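Long-range contacts in uncharacterized protein (Psychrobacter arcticus, PDB 2PN2), which probably takes part in osmotic-stress response and detoxification as an OsmC-family protein, though its own activity is uncharacterised: residues C72-I77 against T130-V136; K80-I86 against T123-F127; E94-V98 against S107-I111. All blocks are in the same frame, centred on the assembly; numbering follows the deposited sequence.

Interaction 1. Residues C72-I77 against T130-V136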
ATOM      1  N   CYS A  72       0.164   9.186   0.471  1.00 39.70           N
ATOM      2  CA  CYS A  72      -0.762   9.749   1.437  1.00 41.88           C
ATOM      3  C   CYS A  72      -0.251  11.095   1.968  1.00 39.39           C
ATOM      4  O   CYS A  72      -1.014  12.069   2.044  1.00 40.67           O
ATOM      5  CB  CYS A  72      -0.985   8.768   2.582  1.00 42.38           C
ATOM      6  SG  CYS A  72      -2.258   9.286   3.680  1.00 44.12           S
HETATM    7  N   MSE A  73       1.046  11.140   2.278  1.00 40.08           N
HETATM    8  CA  MSE A  73       1.715  12.356   2.772  1.00 40.72           C
HETATM    9  C   MSE A  73       1.658  13.512   1.770  1.00 40.34           C
HETATM   10  O   MSE A  73       1.304  14.630   2.151  1.00 40.16           O
HETATM   11  CB  MSE A  73       3.166  12.066   3.135  1.00 36.42           C
HETATM   12  CG  MSE A  73       3.289  11.283   4.394  1.00 37.47           C
HETATM   13 SE   MSE A  73       5.144  11.004   4.932  0.75 43.47          SE
HETATM   14  CE  MSE A  73       4.784  10.020   6.555  1.00 43.78           C
ATOM     15  N   LEU A  74       1.991  13.224   0.502  1.00 40.56           N
ATOM     16  CA  LEU A  74       1.914  14.223  -0.561  1.00 39.73           C
ATOM     17  C   LEU A  74       0.474  14.702  -0.786  1.00 40.44           C
ATOM     18  O   LEU A  74       0.257  15.882  -1.046  1.00 38.02           O
ATOM     19  CB  LEU A  74       2.521  13.717  -1.873  1.00 39.64           C
ATOM     20  CG  LEU A  74       4.036  13.489  -1.965  1.00 42.68           C
ATOM     21  CD1 LEU A  74       4.376  13.009  -3.361  1.00 41.52           C
ATOM     22  CD2 LEU A  74       4.823  14.759  -1.642  1.00 41.72           C
ATOM     23  N   THR A  75      -0.496  13.791  -0.657  1.00 41.77           N
ATOM     24  CA  THR A  75      -1.920  14.107  -0.872  1.00 39.43           C
ATOM     25  C   THR A  75      -2.433  15.055   0.218  1.00 41.29           C
ATOM     26  O   THR A  75      -3.061  16.076  -0.100  1.00 41.82           O
ATOM     27  CB  THR A  75      -2.773  12.824  -0.951  1.00 38.26           C
ATOM     28  OG1 THR A  75      -2.257  11.983  -2.000  1.00 39.93           O
ATOM     29  CG2 THR A  75      -4.252  13.146  -1.223  1.00 32.05           C
ATOM     30  N   ILE A  76      -2.158  14.730   1.483  1.00 40.71           N
ATOM     31  CA  ILE A  76      -2.581  15.584   2.614  1.00 42.10           C
ATOM     32  C   ILE A  76      -1.813  16.919   2.612  1.00 39.95           C
ATOM     33  O   ILE A  76      -2.395  17.942   2.989  1.00 38.76           O
ATOM     34  CB  ILE A  76      -2.525  14.852   3.989  1.00 41.18           C
ATOM     35  CG1 ILE A  76      -3.402  15.580   5.011  1.00 46.52           C
ATOM     36  CG2 ILE A  76      -1.092  14.685   4.475  1.00 46.69           C
ATOM     37  CD1 ILE A  76      -3.426  14.945   6.386  1.00 50.21           C
ATOM     38  N   ILE A  77      -0.537  16.910   2.183  1.00 39.68           N
ATOM     39  CA  ILE A  77       0.225  18.174   1.966  1.00 38.96           C
ATOM     40  C   ILE A  77      -0.442  18.996   0.848  1.00 40.59           C
ATOM     41  O   ILE A  77      -0.573  20.213   0.980  1.00 38.11           O
ATOM     42  CB  ILE A  77       1.755  17.951   1.674  1.00 38.68           C
ATOM     43  CG1 ILE A  77       2.469  17.534   2.961  1.00 38.37           C
ATOM     44  CG2 ILE A  77       2.416  19.244   1.140  1.00 38.88           C
ATOM     45  CD1 ILE A  77       3.885  16.961   2.749  1.00 37.90           C
ATOM     46  N   THR A 130       1.594  17.939   9.091  1.00 48.41           N
ATOM     47  CA  THR A 130       0.399  17.414   8.404  1.00 49.40           C
ATOM     48  C   THR A 130       0.682  16.024   7.825  1.00 47.41           C
ATOM     49  O   THR A 130      -0.149  15.133   7.957  1.00 46.62           O
ATOM     50  CB  THR A 130      -0.122  18.345   7.284  1.00 49.93           C
ATOM     51  OG1 THR A 130      -0.171  19.691   7.755  1.00 55.12           O
ATOM     52  CG2 THR A 130      -1.516  17.936   6.863  1.00 51.61           C
ATOM     53  N   ALA A 131       1.858  15.863   7.202  1.00 47.59           N
ATOM     54  CA  ALA A 131       2.344  14.579   6.662  1.00 46.30           C
ATOM     55  C   ALA A 131       2.339  13.426   7.677  1.00 49.17           C
ATOM     56  O   ALA A 131       1.860  12.324   7.374  1.00 50.74           O
ATOM     57  CB  ALA A 131       3.752  14.740   6.124  1.00 42.43           C
ATOM     58  N   LEU A 132       2.902  13.677   8.858  1.00 49.73           N
ATOM     59  CA  LEU A 132       2.954  12.669   9.941  1.00 50.42           C
ATOM     60  C   LEU A 132       1.584  12.262  10.523  1.00 51.84           C
ATOM     61  O   LEU A 132       1.487  11.205  11.137  1.00 53.36           O
ATOM     62  CB  LEU A 132       3.916  13.105  11.065  1.00 51.45           C
ATOM     63  CG  LEU A 132       5.424  13.146  10.739  1.00 53.22           C
ATOM     64  CD1 LEU A 132       6.243  13.502  12.000  1.00 55.88           C
ATOM     65  CD2 LEU A 132       5.899  11.820  10.197  1.00 57.61           C
ATOM     66  N   THR A 133       0.549  13.082  10.326  1.00 52.55           N
ATOM     67  CA  THR A 133      -0.810  12.771  10.812  1.00 52.99           C
ATOM     68  C   THR A 133      -1.716  12.106   9.764  1.00 48.43           C
ATOM     69  O   THR A 133      -2.886  11.828  10.074  1.00 46.29           O
ATOM     70  CB  THR A 133      -1.559  14.068  11.337  1.00 51.71           C
ATOM     71  OG1 THR A 133      -2.021  14.884  10.243  1.00 56.81           O
ATOM     72  CG2 THR A 133      -0.672  14.873  12.271  1.00 57.11           C
ATOM     73  N   CYS A 134      -1.192  11.809   8.564  1.00 45.65           N
ATOM     74  CA  CYS A 134      -2.037  11.362   7.453  1.00 44.05           C
ATOM     75  C   CYS A 134      -2.595   9.959   7.672  1.00 43.72           C
ATOM     76  O   CYS A 134      -2.031   9.198   8.462  1.00 43.50           O
ATOM     77  CB  CYS A 134      -1.301  11.463   6.113  1.00 47.67           C
ATOM     78  SG  CYS A 134      -0.119  10.169   5.776  1.00 46.92           S
ATOM     79  N   PRO A 135      -3.712   9.629   7.008  1.00 42.74           N
ATOM     80  CA  PRO A 135      -4.334   8.326   7.277  1.00 43.09           C
ATOM     81  C   PRO A 135      -3.463   7.073   7.200  1.00 42.17           C
ATOM     82  O   PRO A 135      -3.581   6.235   8.088  1.00 40.44           O
ATOM     83  CB  PRO A 135      -5.493   8.288   6.279  1.00 42.57           C
ATOM     84  CG  PRO A 135      -5.876   9.716   6.164  1.00 43.48           C
ATOM     85  CD  PRO A 135      -4.553  10.412   6.079  1.00 44.81           C
ATOM     86  N   VAL A 136      -2.592   6.973   6.192  1.00 41.16           N
ATOM     87  CA  VAL A 136      -1.674   5.829   6.079  1.00 42.15           C
ATOM     88  C   VAL A 136      -0.638   5.874   7.216  1.00 41.61           C
ATOM     89  O   VAL A 136      -0.297   4.812   7.772  1.00 37.60           O
ATOM     90  CB  VAL A 136      -1.002   5.721   4.696  1.00 41.51           C
ATOM     91  CG1 VAL A 136       0.013   4.553   4.659  1.00 39.31           C
ATOM     92  CG2 VAL A 136      -2.058   5.539   3.634  1.00 42.55           C
TER

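Interaction 2. Residues K80-I86 against T123-F127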
ATOM      1  N   LYS A  80      -3.391  20.868   2.154  1.00 37.94           N
ATOM      2  CA  LYS A  80      -2.896  21.999   2.949  1.00 40.49           C
ATOM      3  C   LYS A  80      -2.342  23.090   2.040  1.00 40.81           C
ATOM      4  O   LYS A  80      -2.606  24.269   2.275  1.00 40.54           O
ATOM      5  CB  LYS A  80      -1.828  21.575   3.970  1.00 41.98           C
ATOM      6  CG  LYS A  80      -1.808  22.514   5.185  1.00 48.65           C
ATOM      7  CD  LYS A  80      -2.873  22.083   6.212  1.00 54.94           C
ATOM      8  CE  LYS A  80      -3.391  23.228   7.045  1.00 57.04           C
ATOM      9  NZ  LYS A  80      -2.326  24.023   7.686  1.00 61.57           N
ATOM     10  N   ALA A  81      -1.594  22.692   1.005  1.00 42.35           N
ATOM     11  CA  ALA A  81      -1.057  23.641  -0.007  1.00 41.84           C
ATOM     12  C   ALA A  81      -2.154  24.323  -0.797  1.00 40.98           C
ATOM     13  O   ALA A  81      -1.980  25.478  -1.194  1.00 39.56           O
ATOM     14  CB  ALA A  81      -0.077  22.947  -0.964  1.00 41.56           C
ATOM     15  N   ARG A  82      -3.262  23.607  -1.043  1.00 42.29           N
ATOM     16  CA  ARG A  82      -4.412  24.176  -1.756  0.50 42.00           C
ATOM     17  C   ARG A  82      -5.070  25.229  -0.874  1.00 42.61           C
ATOM     18  O   ARG A  82      -5.400  26.314  -1.357  1.00 38.14           O
ATOM     19  CB  ARG A  82      -5.431  23.103  -2.164  0.50 42.07           C
ATOM     20  CG  ARG A  82      -6.654  23.638  -2.918  0.50 44.77           C
ATOM     21  CD  ARG A  82      -7.618  22.532  -3.260  0.50 44.62           C
ATOM     22  NE  ARG A  82      -7.075  21.620  -4.264  0.50 50.18           N
ATOM     23  CZ  ARG A  82      -7.646  20.480  -4.666  0.50 49.49           C
ATOM     24  NH1 ARG A  82      -8.797  20.049  -4.152  0.50 43.41           N
ATOM     25  NH2 ARG A  82      -7.045  19.752  -5.600  0.50 50.38           N
ATOM     26  N   ASP A  83      -5.267  24.901   0.407  1.00 42.71           N
ATOM     27  CA  ASP A  83      -5.863  25.844   1.367  1.00 42.71           C
ATOM     28  C   ASP A  83      -5.002  27.094   1.571  1.00 42.71           C
ATOM     29  O   ASP A  83      -5.535  28.170   1.768  1.00 43.53           O
ATOM     30  CB  ASP A  83      -6.086  25.201   2.739  1.00 42.80           C
ATOM     31  CG  ASP A  83      -7.179  24.142   2.751  1.00 44.10           C
ATOM     32  OD1 ASP A  83      -8.055  24.136   1.864  1.00 52.60           O
ATOM     33  OD2 ASP A  83      -7.163  23.316   3.692  1.00 44.93           O
HETATM   34  N   MSE A  84      -3.684  26.927   1.535  1.00 43.74           N
HETATM   35  CA  MSE A  84      -2.736  28.040   1.661  1.00 44.47           C
HETATM   36  C   MSE A  84      -2.388  28.720   0.324  1.00 43.78           C
HETATM   37  O   MSE A  84      -1.612  29.679   0.319  1.00 45.46           O
HETATM   38  CB  MSE A  84      -1.466  27.543   2.356  1.00 43.57           C
HETATM   39  CG  MSE A  84      -1.739  27.005   3.754  1.00 46.34           C
HETATM   40 SE   MSE A  84      -0.185  26.254   4.590  0.75 45.86          SE
HETATM   41  CE  MSE A  84       0.683  27.956   4.859  1.00 37.39           C
ATOM     42  N   GLU A  85      -2.951  28.235  -0.791  1.00 44.04           N
ATOM     43  CA  GLU A  85      -2.735  28.791  -2.142  1.00 45.11           C
ATOM     44  C   GLU A  85      -1.260  28.744  -2.610  1.00 45.67           C
ATOM     45  O   GLU A  85      -0.733  29.704  -3.196  1.00 43.09           O
ATOM     46  CB  GLU A  85      -3.372  30.190  -2.262  1.00 45.31           C
ATOM     47  CG  GLU A  85      -4.889  30.182  -1.982  1.00 44.42           C
ATOM     48  CD  GLU A  85      -5.588  31.512  -2.232  1.00 47.44           C
ATOM     49  OE1 GLU A  85      -5.142  32.303  -3.103  1.00 44.74           O
ATOM     50  OE2 GLU A  85      -6.616  31.759  -1.560  1.00 46.58           O
ATOM     51  N   ILE A  86      -0.632  27.591  -2.356  1.00 45.87           N
ATOM     52  CA  ILE A  86       0.751  27.287  -2.727  1.00 48.14           C
ATOM     53  C   ILE A  86       0.690  26.143  -3.749  1.00 48.92           C
ATOM     54  O   ILE A  86       0.187  25.057  -3.424  1.00 49.17           O
ATOM     55  CB  ILE A  86       1.582  26.815  -1.494  1.00 50.18           C
ATOM     56  CG1 ILE A  86       1.606  27.888  -0.388  1.00 47.76           C
ATOM     57  CG2 ILE A  86       3.020  26.457  -1.900  1.00 48.29           C
ATOM     58  CD1 ILE A  86       2.208  27.376   0.929  1.00 49.67           C
ATOM     59  N   THR A 123       5.928  27.083   6.942  1.00 43.29           N
ATOM     60  CA  THR A 123       5.235  26.206   5.965  1.00 41.90           C
ATOM     61  C   THR A 123       5.790  24.797   5.925  1.00 41.52           C
ATOM     62  O   THR A 123       5.014  23.827   5.891  1.00 38.95           O
ATOM     63  CB  THR A 123       5.270  26.774   4.527  1.00 43.74           C
ATOM     64  OG1 THR A 123       4.802  28.118   4.543  1.00 40.14           O
ATOM     65  CG2 THR A 123       4.391  25.952   3.581  1.00 44.34           C
ATOM     66  N   GLN A 124       7.121  24.685   5.905  1.00 41.43           N
ATOM     67  CA  GLN A 124       7.786  23.374   5.945  1.00 42.21           C
ATOM     68  C   GLN A 124       7.299  22.591   7.154  1.00 40.13           C
ATOM     69  O   GLN A 124       6.976  21.413   7.034  1.00 40.00           O
ATOM     70  CB  GLN A 124       9.306  23.505   6.042  1.00 41.34           C
ATOM     71  CG  GLN A 124      10.022  24.005   4.796  1.00 45.65           C
ATOM     72  CD  GLN A 124      11.525  24.164   5.027  1.00 47.73           C
ATOM     73  OE1 GLN A 124      12.086  23.589   5.963  1.00 52.38           O
ATOM     74  NE2 GLN A 124      12.175  24.967   4.186  1.00 58.66           N
ATOM     75  N   LYS A 125       7.241  23.273   8.302  1.00 40.18           N
ATOM     76  CA  LYS A 125       6.776  22.693   9.561  1.00 41.25           C
ATOM     77  C   LYS A 125       5.310  22.274   9.495  1.00 38.73           C
ATOM     78  O   LYS A 125       4.976  21.203   9.989  1.00 38.03           O
ATOM     79  CB  LYS A 125       7.027  23.651  10.737  1.00 42.61           C
ATOM     80  CG  LYS A 125       6.597  23.104  12.092  1.00 48.13           C
ATOM     81  N   ILE A 126       4.456  23.105   8.886  1.00 40.44           N
ATOM     82  CA  ILE A 126       3.032  22.758   8.669  1.00 38.38           C
ATOM     83  C   ILE A 126       2.969  21.485   7.822  1.00 40.70           C
ATOM     84  O   ILE A 126       2.327  20.492   8.223  1.00 41.38           O
ATOM     85  CB  ILE A 126       2.225  23.931   8.027  1.00 38.93           C
ATOM     86  CG1 ILE A 126       2.042  25.055   9.059  1.00 35.30           C
ATOM     87  CG2 ILE A 126       0.829  23.453   7.533  1.00 36.24           C
ATOM     88  CD1 ILE A 126       1.600  26.472   8.481  1.00 37.63           C
ATOM     89  N   PHE A 127       3.681  21.494   6.689  1.00 41.04           N
ATOM     90  CA  PHE A 127       3.700  20.325   5.796  1.00 41.24           C
ATOM     91  C   PHE A 127       4.304  19.094   6.443  1.00 41.78           C
ATOM     92  O   PHE A 127       3.808  17.979   6.240  1.00 41.87           O
ATOM     93  CB  PHE A 127       4.426  20.597   4.469  1.00 42.04           C
ATOM     94  CG  PHE A 127       3.800  21.653   3.599  1.00 33.67           C
ATOM     95  CD1 PHE A 127       2.435  21.995   3.669  1.00 40.89           C
ATOM     96  CD2 PHE A 127       4.565  22.210   2.576  1.00 39.92           C
ATOM     97  CE1 PHE A 127       1.888  22.939   2.799  1.00 35.19           C
ATOM     98  CE2 PHE A 127       4.027  23.148   1.699  1.00 37.49           C
ATOM     99  CZ  PHE A 127       2.686  23.524   1.815  1.00 42.87           C
TER

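Interaction 3. Residues E94-V98 against S107-I111. With SO4 (sulfate ion), chain D.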
ATOM      1  N   GLU A  94      11.146  10.500  -2.495  1.00 45.64           N
ATOM      2  CA  GLU A  94      11.960   9.271  -2.663  1.00 44.35           C
ATOM      3  C   GLU A  94      11.705   8.396  -1.446  1.00 42.66           C
ATOM      4  O   GLU A  94      11.898   8.840  -0.313  1.00 40.63           O
ATOM      5  CB  GLU A  94      13.463   9.545  -2.769  1.00 43.82           C
ATOM      6  CG  GLU A  94      13.863  10.060  -4.109  1.00 51.37           C
ATOM      7  CD  GLU A  94      15.293  10.566  -4.199  1.00 57.98           C
ATOM      8  OE1 GLU A  94      16.081  10.403  -3.237  1.00 65.93           O
ATOM      9  OE2 GLU A  94      15.629  11.140  -5.256  1.00 65.12           O
ATOM     10  N   VAL A  95      11.285   7.160  -1.695  1.00 42.14           N
ATOM     11  CA  VAL A  95      10.870   6.239  -0.651  1.00 41.22           C
ATOM     12  C   VAL A  95      11.914   5.161  -0.540  1.00 41.08           C
ATOM     13  O   VAL A  95      12.313   4.560  -1.547  1.00 40.88           O
ATOM     14  CB  VAL A  95       9.503   5.585  -0.969  1.00 41.22           C
ATOM     15  CG1 VAL A  95       9.059   4.648   0.203  1.00 39.85           C
ATOM     16  CG2 VAL A  95       8.416   6.646  -1.236  1.00 42.61           C
ATOM     17  N   THR A  96      12.386   4.945   0.681  1.00 40.94           N
ATOM     18  CA  THR A  96      13.362   3.900   0.970  1.00 41.07           C
ATOM     19  C   THR A  96      12.738   3.076   2.082  1.00 42.24           C
ATOM     20  O   THR A  96      12.192   3.645   3.012  1.00 41.30           O
ATOM     21  CB  THR A  96      14.722   4.539   1.398  1.00 39.36           C
ATOM     22  OG1 THR A  96      15.318   5.202   0.268  1.00 45.52           O
ATOM     23  CG2 THR A  96      15.687   3.496   1.905  1.00 39.75           C
ATOM     24  N   LYS A  97      12.784   1.749   1.985  1.00 43.91           N
ATOM     25  CA  LYS A  97      12.236   0.906   3.052  1.00 44.46           C
ATOM     26  C   LYS A  97      13.343   0.091   3.675  1.00 45.05           C
ATOM     27  O   LYS A  97      14.309  -0.268   2.988  1.00 43.27           O
ATOM     28  CB  LYS A  97      11.096  -0.004   2.558  1.00 48.00           C
ATOM     29  CG  LYS A  97      11.520  -1.171   1.684  1.00 52.51           C
ATOM     30  CD  LYS A  97      10.386  -2.137   1.396  1.00 47.11           C
ATOM     31  CE  LYS A  97      10.977  -3.347   0.688  1.00 44.39           C
ATOM     32  NZ  LYS A  97       9.927  -4.208   0.135  1.00 44.67           N
ATOM     33  N   VAL A  98      13.194  -0.186   4.970  1.00 43.93           N
ATOM     34  CA  VAL A  98      14.073  -1.088   5.696  1.00 42.99           C
ATOM     35  C   VAL A  98      13.158  -2.199   6.224  1.00 42.57           C
ATOM     36  O   VAL A  98      12.036  -1.932   6.711  1.00 39.54           O
ATOM     37  CB  VAL A  98      14.811  -0.409   6.866  1.00 42.92           C
ATOM     38  CG1 VAL A  98      15.800  -1.407   7.549  1.00 40.44           C
ATOM     39  CG2 VAL A  98      15.571   0.832   6.369  1.00 43.25           C
ATOM     40  N   SER A 107      10.260  -2.273   8.921  1.00 41.74           N
ATOM     41  CA  SER A 107      10.742  -1.664  10.179  1.00 41.21           C
ATOM     42  C   SER A 107      10.926  -0.138  10.051  1.00 40.91           C
ATOM     43  O   SER A 107      10.796   0.580  11.041  1.00 37.22           O
ATOM     44  CB  SER A 107      12.046  -2.313  10.634  1.00 41.91           C
ATOM     45  OG  SER A 107      13.097  -2.135   9.682  1.00 45.94           O
ATOM     46  N   GLU A 108      11.300   0.351   8.863  1.00 40.46           N
ATOM     47  CA  GLU A 108      11.445   1.785   8.641  1.00 40.41           C
ATOM     48  C   GLU A 108      10.997   2.155   7.233  1.00 39.96           C
ATOM     49  O   GLU A 108      11.117   1.338   6.300  1.00 40.66           O
ATOM     50  CB  GLU A 108      12.908   2.253   8.843  1.00 38.63           C
ATOM     51  CG  GLU A 108      13.639   1.673  10.061  1.00 40.94           C
ATOM     52  CD  GLU A 108      15.063   2.209  10.247  1.00 41.13           C
ATOM     53  OE1 GLU A 108      15.465   3.177   9.572  1.00 42.83           O
ATOM     54  OE2 GLU A 108      15.771   1.654  11.102  1.00 52.21           O
ATOM     55  N   VAL A 109      10.430   3.354   7.099  1.00 37.87           N
ATOM     56  CA  VAL A 109      10.129   3.929   5.784  1.00 38.73           C
ATOM     57  C   VAL A 109      10.712   5.328   5.795  1.00 39.74           C
ATOM     58  O   VAL A 109      10.294   6.177   6.621  1.00 39.47           O
ATOM     59  CB  VAL A 109       8.633   3.981   5.457  1.00 38.60           C
ATOM     60  CG1 VAL A 109       8.426   4.647   4.106  1.00 40.34           C
ATOM     61  CG2 VAL A 109       8.014   2.586   5.461  1.00 39.70           C
ATOM     62  N   HIS A 110      11.687   5.574   4.922  1.00 40.44           N
ATOM     63  CA  HIS A 110      12.316   6.902   4.822  1.00 42.14           C
ATOM     64  C   HIS A 110      11.740   7.576   3.597  1.00 44.07           C
ATOM     65  O   HIS A 110      11.744   6.981   2.506  1.00 46.03           O
ATOM     66  CB  HIS A 110      13.845   6.848   4.740  1.00 42.26           C
ATOM     67  CG  HIS A 110      14.493   6.016   5.802  1.00 40.50           C
ATOM     68  ND1 HIS A 110      15.781   5.546   5.683  1.00 45.18           N
ATOM     69  CD2 HIS A 110      14.013   5.507   6.966  1.00 39.57           C
ATOM     70  CE1 HIS A 110      16.089   4.834   6.754  1.00 49.20           C
ATOM     71  NE2 HIS A 110      15.030   4.785   7.541  1.00 46.65           N
ATOM     72  N   ILE A 111      11.223   8.790   3.777  1.00 44.49           N
ATOM     73  CA  ILE A 111      10.589   9.569   2.715  1.00 44.30           C
ATOM     74  C   ILE A 111      11.335  10.892   2.634  1.00 42.97           C
ATOM     75  O   ILE A 111      11.323  11.652   3.590  1.00 42.54           O
ATOM     76  CB  ILE A 111       9.076   9.820   2.985  1.00 45.92           C
ATOM     77  CG1 ILE A 111       8.324   8.517   3.284  1.00 47.97           C
ATOM     78  CG2 ILE A 111       8.411  10.580   1.817  1.00 43.21           C
ATOM     79  CD1 ILE A 111       8.384   8.100   4.737  1.00 55.43           C
TER
HETATM   80  S   SO4 D 139       7.916  -8.249   0.092  1.00 64.21           S
HETATM   81  O1  SO4 D 139       8.817  -7.234  -0.460  1.00 68.33           O
HETATM   82  O2  SO4 D 139       6.516  -7.910  -0.196  1.00 50.02           O
HETATM   83  O3  SO4 D 139       8.236  -9.515  -0.560  1.00 70.05           O
HETATM   84  O4  SO4 D 139       8.125  -8.371   1.531  1.00 64.60           O

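Interaction 1. Residues C72-I77 against T130-V136
Helix 61-83 comes close to the end of helix 121-132 where Met-73 CA lies 4.5 Å from Ala-131 CA, and the chain then leaves the second helix and turns so that Cys-134, Pro-135 and Val-136 wrap round Cys-72. The two sulfurs, Cys-72 SG and Cys-134 SG, are 3.1 Å apart, close but well beyond a disulfide. With chi1 at -172° the sulfur of Cys-72 swings away from its own backbone N and out to the turn, where it accepts a long but nearly straight hydrogen bond from Val-136 N (3.4 Å, 173° at the hydrogen). Pro-135 CD touches the same sulfur, and Val-136 CG2 packs on Cys-72 CB at 3.6 Å. A pair of facing cysteines, one on a helix, is a hallmark of OsmC and Ohr proteins, so this is consistent with the thiol site of those peroxidases. Without the sulfur, as with an alanine here, the amide of Val-136 would probably lose its acceptor and Cys-134 SG its sulfur neighbour. One turn further along, Ile-76 lays CG2 on Cys-134 CB (3.6 Å), while its CG1 meets Thr-130 CG2 at 3.5 Å. Met-73 runs extended along the other flank, its CG 3.9 Å from Ala-131 CB and its methyl near Leu-132. Met-73 and Leu-132 both reach Val-148 on strand 145-150, and Pro-61 of the second subunit packs on Cys-72.

Interaction 2. Residues K80-I86 against T123-F127
Helix 61-83 ends in a Schellman motif, and its last turn (Lys-80, Ala-81) and the residues after it (Met-84, Ile-86) pack on Thr-123, Ile-126 and Phe-127 of helix 121-132. Glu-85, with positive phi, makes the turn: Ile-86 N bonds back to Ala-81 O at 2.8 Å, and Glu-85 N makes a weaker bond to Arg-82 O. The Phe-127 ring is the main surface they meet. Lys-80 CB lies at its edge, near the ring plane, whereas Ala-81 CB approaches CZ of Phe-127 at 4.0 Å. Ile-86 points back against the Phe-127 side chain, its CD1 also 4.0 Å from Phe-127 CZ and end-on to Thr-123 CG2 at 3.7 Å. That Thr-123 methyl sits over one face of the ring, toward its rim, and the hydroxyl of Thr-123 is held by Asp-120. The selenium of Met-84, modelled as selenomethionine, stands obliquely to the ring, 5.4 Å from the Phe-127 centroid and 55° off the normal. A bend at the end of the Met-84 chain (chi3 71°) turns CE toward Ile-126, whose CD1 it meets tip to tip at 4.0 Å. Lys-80 crosses Ile-126 at about a right angle, laying CG on Ile-126 CG2 at 3.7 Å. Phe-115 meets the Phe-127 ring from outside the two segments. With no hydrogen bond between the segments, this is apolar helix-to-helix packing, with a Met-aromatic contact beside a Schellman-capped helix end.

Interaction 3. Residues E94-V98 against S107-I111
The imidazole of His-110 has Glu-108 at its edge and the methyls of Thr-96 and Val-98, from the facing strand, placed obliquely to it. His-110 NE2 donates to Glu-108 OE1 at 2.6 Å, with the oxygen only 5° out of the ring plane and using its anti lone pair; this His-carboxylate bond should fix the rotation of the ring and probably polarises it. Val-98 CG2 comes 4.1 Å from His-110 CE1, and the Val-98 and Glu-108 side chains run alongside each other in a common direction, their CB atoms 3.8 Å apart. Beneath these side chains the strands run antiparallel. Thr-96 and His-110 form a hydrogen-bonded pair, the Thr-96 N to His-110 O and His-110 N to Thr-96 O bonds both 2.8 Å and in the carbonyl planes. Val-98 N also donates to Glu-108 O, though tilted out of the carbonyl plane, and the ladder is distorted here: Ser-107 and Glu-108 both face Val-98 in a classic beta bulge, and Val-98 O accepts from Ser-107 N (2.9 Å) and Glu-108 N (3.2 Å), which arrive on one side of its carbonyl plane. On the other face of the sheet, Val-95 CG1 touches Val-109 CG1 at 4.0 Å. There too the extended Lys-97 chain (chi2 172°) carries NZ away to a salt bridge with Asp-63, to Thr-62, and to a weak 3.3 Å hydrogen bond with O1 of a sulfate, probably from the crystallisation liquor, which Thr-62, Ser-60 and Arg-104 also bind. Helix 61-83 covers Val-95 and Val-109 with Ala-66, while strand 145-150 pairs with 107-111 along its far edge; Glu-94 and Val-95 join a strand of the second subunit, so the sheet continues across the dimer.

Interactions 1 and 2 are successive parts of one helix pair, 61-83 against 121-132, with centres 12 Å apart; they join where Ile-77 CG1 packs on Phe-127 O at 3.6 Å. Interaction 3 lies in the hairpin between these helices in the chain. Its centre is about 15 Å from that of interaction 1 (nearest atoms about 4 Å apart, no contact) and about 23 Å from that of interaction 2. The cysteine pair, the probable thiol site, belongs to interaction 1; interaction 2 lies at the outer end of the helix pair. Interactions 1 and 3 both touch the second subunit, and each has a sulfate, probably from the crystallisation liquor, nearby: about 4 Å from the Pro-135 side chain and at Lys-97 respectively.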